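Local coordinates for protein DegQ (PDB 3PV2) that probably degrades and chaperones misfolded proteins as an HtrA-family serine protease with two PDZ domains, assembling into large 12-subunit particles, at residues V388-A393 with D408-A413; G403-D408 with V439-G444. One frame throughout, in Å; residues are numbered along the deposited sequence.

Interaction 1: residues V388-A393 with D408-A413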
ATOM      1  N   VAL B 388      52.913  17.444  -6.533  1.00 32.20           N
ATOM      2  CA  VAL B 388      52.444  17.421  -5.143  1.00 32.21           C
ATOM      3  C   VAL B 388      50.976  17.161  -5.189  1.00 32.02           C
ATOM      4  O   VAL B 388      50.225  17.921  -5.832  1.00 31.72           O
ATOM      5  CB  VAL B 388      52.711  18.760  -4.436  1.00 32.07           C
ATOM      6  CG1 VAL B 388      51.927  18.849  -3.095  1.00 32.09           C
ATOM      7  CG2 VAL B 388      54.204  18.884  -4.154  1.00 32.54           C
ATOM      8  N   GLN B 389      50.545  16.098  -4.542  1.00 32.34           N
ATOM      9  CA  GLN B 389      49.157  15.736  -4.494  1.00 32.39           C
ATOM     10  C   GLN B 389      48.472  16.454  -3.411  1.00 32.31           C
ATOM     11  O   GLN B 389      48.988  16.522  -2.273  1.00 32.48           O
ATOM     12  CB  GLN B 389      49.032  14.249  -4.253  1.00 32.95           C
ATOM     13  CG  GLN B 389      47.665  13.726  -4.082  1.00 33.26           C
ATOM     14  CD  GLN B 389      47.666  12.216  -4.030  1.00 35.50           C
ATOM     15  OE1 GLN B 389      48.256  11.609  -3.126  1.00 35.32           O
ATOM     16  NE2 GLN B 389      47.022  11.611  -4.971  1.00 34.25           N
ATOM     17  N   VAL B 390      47.282  16.987  -3.715  1.00 32.21           N
ATOM     18  CA  VAL B 390      46.484  17.664  -2.675  1.00 32.27           C
ATOM     19  C   VAL B 390      45.565  16.586  -2.082  1.00 32.84           C
ATOM     20  O   VAL B 390      44.641  16.107  -2.724  1.00 33.12           O
ATOM     21  CB  VAL B 390      45.615  18.760  -3.240  1.00 32.10           C
ATOM     22  CG1 VAL B 390      44.752  19.380  -2.118  1.00 32.32           C
ATOM     23  CG2 VAL B 390      46.494  19.843  -4.010  1.00 31.65           C
ATOM     24  N   VAL B 391      45.838  16.176  -0.859  1.00 33.16           N
ATOM     25  CA  VAL B 391      45.134  15.090  -0.247  1.00 33.83           C
ATOM     26  C   VAL B 391      43.882  15.661   0.354  1.00 34.11           C
ATOM     27  O   VAL B 391      42.897  14.975   0.447  1.00 35.16           O
ATOM     28  CB  VAL B 391      46.027  14.577   0.943  1.00 35.43           C
ATOM     29  CG1 VAL B 391      45.297  13.481   1.860  1.00 36.17           C
ATOM     30  CG2 VAL B 391      47.312  14.043   0.382  1.00 36.86           C
ATOM     31  N   GLY B 392      43.925  16.921   0.805  1.00 33.80           N
ATOM     32  CA  GLY B 392      42.761  17.554   1.407  1.00 34.16           C
ATOM     33  C   GLY B 392      42.857  19.062   1.181  1.00 33.68           C
ATOM     34  O   GLY B 392      43.939  19.618   1.005  1.00 33.18           O
ATOM     35  N   ALA B 393      41.714  19.740   1.190  1.00 33.99           N
ATOM     36  CA  ALA B 393      41.686  21.191   1.089  1.00 34.13           C
ATOM     37  C   ALA B 393      40.515  21.724   1.862  1.00 36.58           C
ATOM     38  O   ALA B 393      39.387  21.361   1.565  1.00 39.58           O
ATOM     39  CB  ALA B 393      41.552  21.547  -0.389  1.00 33.41           C
ATOM     40  N   ASP B 408      43.702  16.528  -6.741  1.00 33.14           N
ATOM     41  CA  ASP B 408      44.503  17.269  -7.660  1.00 32.70           C
ATOM     42  C   ASP B 408      46.004  17.061  -7.495  1.00 32.31           C
ATOM     43  O   ASP B 408      46.479  16.958  -6.360  1.00 32.20           O
ATOM     44  CB  ASP B 408      44.187  18.752  -7.521  1.00 32.43           C
ATOM     45  CG  ASP B 408      42.868  19.149  -8.159  1.00 32.94           C
ATOM     46  OD1 ASP B 408      42.214  18.297  -8.801  1.00 33.53           O
ATOM     47  OD2 ASP B 408      42.461  20.359  -8.036  1.00 32.90           O
ATOM     48  N   ILE B 409      46.749  16.965  -8.599  1.00 32.26           N
ATOM     49  CA  ILE B 409      48.159  16.968  -8.521  1.00 32.04           C
ATOM     50  C   ILE B 409      48.687  18.287  -9.028  1.00 31.73           C
ATOM     51  O   ILE B 409      48.461  18.648 -10.193  1.00 31.83           O
ATOM     52  CB  ILE B 409      48.851  15.837  -9.351  1.00 32.39           C
ATOM     53  CG1 ILE B 409      48.219  14.443  -9.114  1.00 32.91           C
ATOM     54  CG2 ILE B 409      50.355  15.806  -9.055  1.00 32.35           C
ATOM     55  CD1 ILE B 409      48.051  14.065  -7.730  1.00 32.97           C
ATOM     56  N   ILE B 410      49.410  19.026  -8.179  1.00 31.49           N
ATOM     57  CA  ILE B 410      50.107  20.235  -8.586  1.00 31.35           C
ATOM     58  C   ILE B 410      51.421  19.886  -9.261  1.00 31.55           C
ATOM     59  O   ILE B 410      52.347  19.337  -8.643  1.00 31.72           O
ATOM     60  CB  ILE B 410      50.373  21.138  -7.447  1.00 31.21           C
ATOM     61  CG1 ILE B 410      49.040  21.577  -6.849  1.00 31.13           C
ATOM     62  CG2 ILE B 410      51.114  22.443  -7.888  1.00 31.23           C
ATOM     63  CD1 ILE B 410      49.228  22.204  -5.391  1.00 31.12           C
ATOM     64  N   ILE B 411      51.449  20.121 -10.560  1.00 31.68           N
ATOM     65  CA  ILE B 411      52.619  19.743 -11.355  1.00 32.01           C
ATOM     66  C   ILE B 411      53.528  20.899 -11.768  1.00 32.16           C
ATOM     67  O   ILE B 411      54.654  20.652 -12.156  1.00 32.56           O
ATOM     68  CB  ILE B 411      52.241  18.937 -12.591  1.00 32.32           C
ATOM     69  CG1 ILE B 411      51.377  19.753 -13.520  1.00 32.34           C
ATOM     70  CG2 ILE B 411      51.493  17.666 -12.193  1.00 32.39           C
ATOM     71  CD1 ILE B 411      51.380  19.061 -15.013  1.00 32.90           C
ATOM     72  N   SER B 412      53.100  22.153 -11.567  1.00 31.97           N
ATOM     73  CA  SER B 412      53.944  23.289 -11.746  1.00 32.21           C
ATOM     74  C   SER B 412      53.348  24.420 -10.996  1.00 31.99           C
ATOM     75  O   SER B 412      52.156  24.446 -10.647  1.00 31.69           O
ATOM     76  CB  SER B 412      54.092  23.588 -13.255  1.00 32.58           C
ATOM     77  OG  SER B 412      52.978  24.379 -13.773  1.00 32.51           O
ATOM     78  N   ALA B 413      54.206  25.325 -10.574  1.00 32.26           N
ATOM     79  CA  ALA B 413      53.768  26.470  -9.828  1.00 32.19           C
ATOM     80  C   ALA B 413      54.619  27.656 -10.341  1.00 32.75           C
ATOM     81  O   ALA B 413      55.840  27.547 -10.445  1.00 33.22           O
ATOM     82  CB  ALA B 413      53.956  26.296  -8.306  1.00 32.12           C
TER
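Val-388 and Ile-410 face each other as an antiparallel hydrogen-bonded pair in the second PDZ domain of DegQ, where strand 384-393 runs beside strand 409-413 in the curled antiparallel sheet. Two backbone bonds close this pair: Val-388 N gives to Ile-410 O at 2.9 Å, and Ile-410 N returns a bond to Val-388 O at 2.7 Å. One residue on, Gln-389 and Ile-409 form the non-hydrogen-bonded pair. The ladder then reaches back beyond the start of strand 409-413, since Val-390 N still finds Asp-408 O at 2.8 Å in a nearly straight bond (173° at the hydrogen). CA-H...O contacts fill in between, from Ile-409 CA to Val-388 O and from Gln-389 CA to Asp-408 O.

Beyond Val-390 the pairing of 388-393 with 408-413 ends. Val-391 and Gly-392 both sit opposite Ala-371 on strand 370-378, a classic beta bulge, and Val-391 also packs on Gln-377 of a second subunit.

The apolar contacts divide between the two faces of the sheet. Val-388 and Ile-410 share one, where both also touch Leu-424 of helix 421-428. Val-390 joins them there: its CG2, anti to the carbonyl carbon, meets Ile-410 CD1 at 3.9 Å, the two side chains crossing at a slant, and Ile-404 packs on the same valine.

On the other face Gln-389 lies across the end of Ile-409. Its chain is extended, with CG anti to the backbone N (chi1 176°), and its amide oxygen OE1 accepts a bond from Arg-373 NE. The isoleucine puts CG1 beside its own backbone N (chi1 -48°), and the methyl CD1 beyond it touches Gln-389 CB at 3.6 Å and Gln-389 CG at 3.7 Å.

Interaction 2: residues G403-D408 with V439-G444; sequences GIRPGD and VLRGPG
Asp-408 OD2 is gripped by two donors from different directions. Arg-441 NH2 reaches the syn lone pair of Asp-408 OD2 at 2.8 Å. Arg-405 N meets Asp-408 OD2 from above the carboxylate plane, also at 2.8 Å and nearly straight (171° at the hydrogen). Asp-408 OD1 takes Arg-441 NE at 2.8 Å on its own syn lone pair. This is a side-on, two-nitrogen salt bridge, with carboxylate and guanidinium only 8° from coplanar; together with Arg-405 N it fixes the rotation of the buried carboxylate. The bend at chi3 (-36°) places Arg-441 NE.

Arg-441 NH2 has a second acceptor at the guanidinium edge, Gly-403 O at 3.0 Å, and water 1 links that same oxygen to Arg-441 NH1. Arg-405 CB and CG lie above one face of the guanidinium, toward its rim at NH2, while the charged end of Arg-405 turns back to Ile-404 O and to Trp-400. Water 2 donates to Gly-407 O and accepts from Gly-442 N.

Gly-403 closes helix 398-402 in a Schellman motif, and the type II turn 405-408 leads into strand 409-413; the salt bridge ties this loop to the end of strand 435-441, where Arg-441 opens the type II' turn of the hairpin into strand 444-450.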
ATOM      1  N   GLY B 403      39.693  26.862  -6.790  1.00 34.11           N
ATOM      2  CA  GLY B 403      39.239  25.678  -7.526  1.00 34.39           C
ATOM      3  C   GLY B 403      40.012  24.399  -7.322  1.00 33.83           C
ATOM      4  O   GLY B 403      39.685  23.410  -7.896  1.00 34.12           O
ATOM      5  N   ILE B 404      41.039  24.399  -6.501  1.00 33.16           N
ATOM      6  CA  ILE B 404      41.742  23.152  -6.203  1.00 32.80           C
ATOM      7  C   ILE B 404      40.818  22.245  -5.436  1.00 33.29           C
ATOM      8  O   ILE B 404      40.057  22.697  -4.540  1.00 33.67           O
ATOM      9  CB  ILE B 404      42.949  23.498  -5.344  1.00 32.24           C
ATOM     10  CG1 ILE B 404      43.878  24.417  -6.153  1.00 31.92           C
ATOM     11  CG2 ILE B 404      43.650  22.262  -4.840  1.00 32.04           C
ATOM     12  CD1 ILE B 404      45.052  24.956  -5.341  1.00 31.59           C
ATOM     13  N   ARG B 405      40.876  20.948  -5.742  1.00 33.42           N
ATOM     14  CA  ARG B 405      40.120  19.951  -4.989  1.00 33.98           C
ATOM     15  C   ARG B 405      40.978  18.717  -4.626  1.00 33.75           C
ATOM     16  O   ARG B 405      41.971  18.386  -5.328  1.00 33.33           O
ATOM     17  CB  ARG B 405      38.950  19.460  -5.860  1.00 36.00           C
ATOM     18  CG  ARG B 405      37.869  20.517  -6.161  1.00 36.53           C
ATOM     19  CD  ARG B 405      37.026  20.866  -4.943  1.00 39.74           C
ATOM     20  NE  ARG B 405      36.052  21.924  -5.251  1.00 42.28           N
ATOM     21  CZ  ARG B 405      36.290  23.227  -5.254  1.00 43.89           C
ATOM     22  NH1 ARG B 405      37.502  23.739  -4.963  1.00 40.30           N
ATOM     23  NH2 ARG B 405      35.285  24.038  -5.511  1.00 45.21           N
ATOM     24  N   PRO B 406      40.584  18.028  -3.550  1.00 34.17           N
ATOM     25  CA  PRO B 406      41.301  16.853  -3.129  1.00 34.16           C
ATOM     26  C   PRO B 406      41.533  15.955  -4.301  1.00 35.00           C
ATOM     27  O   PRO B 406      40.667  15.841  -5.174  1.00 36.16           O
ATOM     28  CB  PRO B 406      40.361  16.205  -2.107  1.00 36.05           C
ATOM     29  CG  PRO B 406      39.621  17.466  -1.485  1.00 36.84           C
ATOM     30  CD  PRO B 406      39.387  18.304  -2.724  1.00 34.86           C
ATOM     31  N   GLY B 407      42.711  15.329  -4.375  1.00 34.22           N
ATOM     32  CA  GLY B 407      42.998  14.518  -5.559  1.00 34.17           C
ATOM     33  C   GLY B 407      43.769  15.185  -6.647  1.00 33.56           C
ATOM     34  O   GLY B 407      44.383  14.480  -7.425  1.00 33.65           O
ATOM     35  N   ASP B 408      43.702  16.528  -6.741  1.00 33.14           N
ATOM     36  CA  ASP B 408      44.503  17.269  -7.660  1.00 32.70           C
ATOM     37  C   ASP B 408      46.004  17.061  -7.495  1.00 32.31           C
ATOM     38  O   ASP B 408      46.479  16.958  -6.360  1.00 32.20           O
ATOM     39  CB  ASP B 408      44.187  18.752  -7.521  1.00 32.43           C
ATOM     40  CG  ASP B 408      42.868  19.149  -8.159  1.00 32.94           C
ATOM     41  OD1 ASP B 408      42.214  18.297  -8.801  1.00 33.53           O
ATOM     42  OD2 ASP B 408      42.461  20.359  -8.036  1.00 32.90           O
ATOM     43  N   VAL B 439      47.265  22.192 -12.344  1.00 32.03           N
ATOM     44  CA  VAL B 439      46.795  20.984 -11.670  1.00 32.04           C
ATOM     45  C   VAL B 439      46.389  19.934 -12.658  1.00 32.52           C
ATOM     46  O   VAL B 439      45.777  20.253 -13.685  1.00 32.97           O
ATOM     47  CB  VAL B 439      45.605  21.215 -10.679  1.00 32.08           C
ATOM     48  CG1 VAL B 439      46.008  22.058  -9.363  1.00 31.67           C
ATOM     49  CG2 VAL B 439      44.370  21.772 -11.318  1.00 32.58           C
ATOM     50  N   LEU B 440      46.713  18.668 -12.378  1.00 32.58           N
ATOM     51  CA  LEU B 440      46.246  17.557 -13.177  1.00 33.18           C
ATOM     52  C   LEU B 440      45.079  16.998 -12.393  1.00 33.45           C
ATOM     53  O   LEU B 440      45.172  16.794 -11.175  1.00 33.16           O
ATOM     54  CB  LEU B 440      47.343  16.501 -13.288  1.00 33.22           C
ATOM     55  CG  LEU B 440      48.076  16.235 -14.606  1.00 40.02           C
ATOM     56  CD1 LEU B 440      48.562  17.503 -15.362  1.00 37.10           C
ATOM     57  CD2 LEU B 440      49.177  15.211 -14.461  1.00 39.27           C
ATOM     58  N   ARG B 441      43.986  16.710 -13.097  1.00 34.17           N
ATOM     59  CA  ARG B 441      42.817  16.177 -12.462  1.00 36.60           C
ATOM     60  C   ARG B 441      42.289  15.069 -13.393  1.00 38.28           C
ATOM     61  O   ARG B 441      41.790  15.347 -14.492  1.00 39.53           O
ATOM     62  CB  ARG B 441      41.753  17.282 -12.297  1.00 36.67           C
ATOM     63  CG  ARG B 441      40.361  16.697 -11.853  1.00 43.12           C
ATOM     64  CD  ARG B 441      39.360  17.766 -11.298  1.00 48.57           C
ATOM     65  NE  ARG B 441      40.041  18.834 -10.526  1.00 49.73           N
ATOM     66  CZ  ARG B 441      39.517  20.014 -10.253  1.00 53.97           C
ATOM     67  NH1 ARG B 441      38.315  20.327 -10.731  1.00 56.43           N
ATOM     68  NH2 ARG B 441      40.220  20.906  -9.539  1.00 53.77           N
ATOM     69  N   GLY B 442      42.439  13.850 -12.946  1.00 39.84           N
ATOM     70  CA  GLY B 442      42.206  12.669 -13.817  1.00 41.39           C
ATOM     71  C   GLY B 442      42.884  12.778 -15.170  1.00 40.80           C
ATOM     72  O   GLY B 442      44.075  12.814 -15.226  1.00 39.58           O
ATOM     73  N   PRO B 443      42.132  12.829 -16.249  1.00 42.82           N
ATOM     74  CA  PRO B 443      42.809  12.803 -17.548  1.00 42.96           C
ATOM     75  C   PRO B 443      43.099  14.180 -18.066  1.00 42.41           C
ATOM     76  O   PRO B 443      43.773  14.294 -19.098  1.00 41.14           O
ATOM     77  CB  PRO B 443      41.782  12.107 -18.470  1.00 45.72           C
ATOM     78  CG  PRO B 443      40.449  12.493 -17.896  1.00 48.38           C
ATOM     79  CD  PRO B 443      40.669  12.851 -16.402  1.00 45.58           C
ATOM     80  N   GLY B 444      42.628  15.224 -17.361  1.00 40.15           N
ATOM     81  CA  GLY B 444      42.832  16.590 -17.855  1.00 39.93           C
ATOM     82  C   GLY B 444      43.699  17.444 -16.922  1.00 37.28           C
ATOM     83  O   GLY B 444      44.312  16.963 -16.011  1.00 36.73           O
TER
HETATM   84  O   HOH W   1      37.704  23.419 -10.184  1.00 55.90           O
HETATM   85  O   HOH W   2      44.071  13.694 -10.444  1.00 47.85           O

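In the fold
Both contacts belong to the second PDZ domain, their centres about 7 Å apart, and they share Asp-408: interaction 1 uses its backbone carbonyl, interaction 2 its carboxylate. Interaction 1 is buried and rests on main-chain pairing with aliphatic packing. Interaction 2 is only partly buried, and charge, a helix-end carbonyl and waters do most of the work there. Strand 409-413 pairs with 384-393 on one edge and 435-441 on the other; interaction 1 is the first pairing, while interaction 2 ties the loop leading into strand 409-413 to the end of its other neighbour. Probable hydrogen bonds also join them: Ile-409 O lies 2.8 Å from Leu-440 N, and Val-390 O 2.7 Å from Gly-407 N.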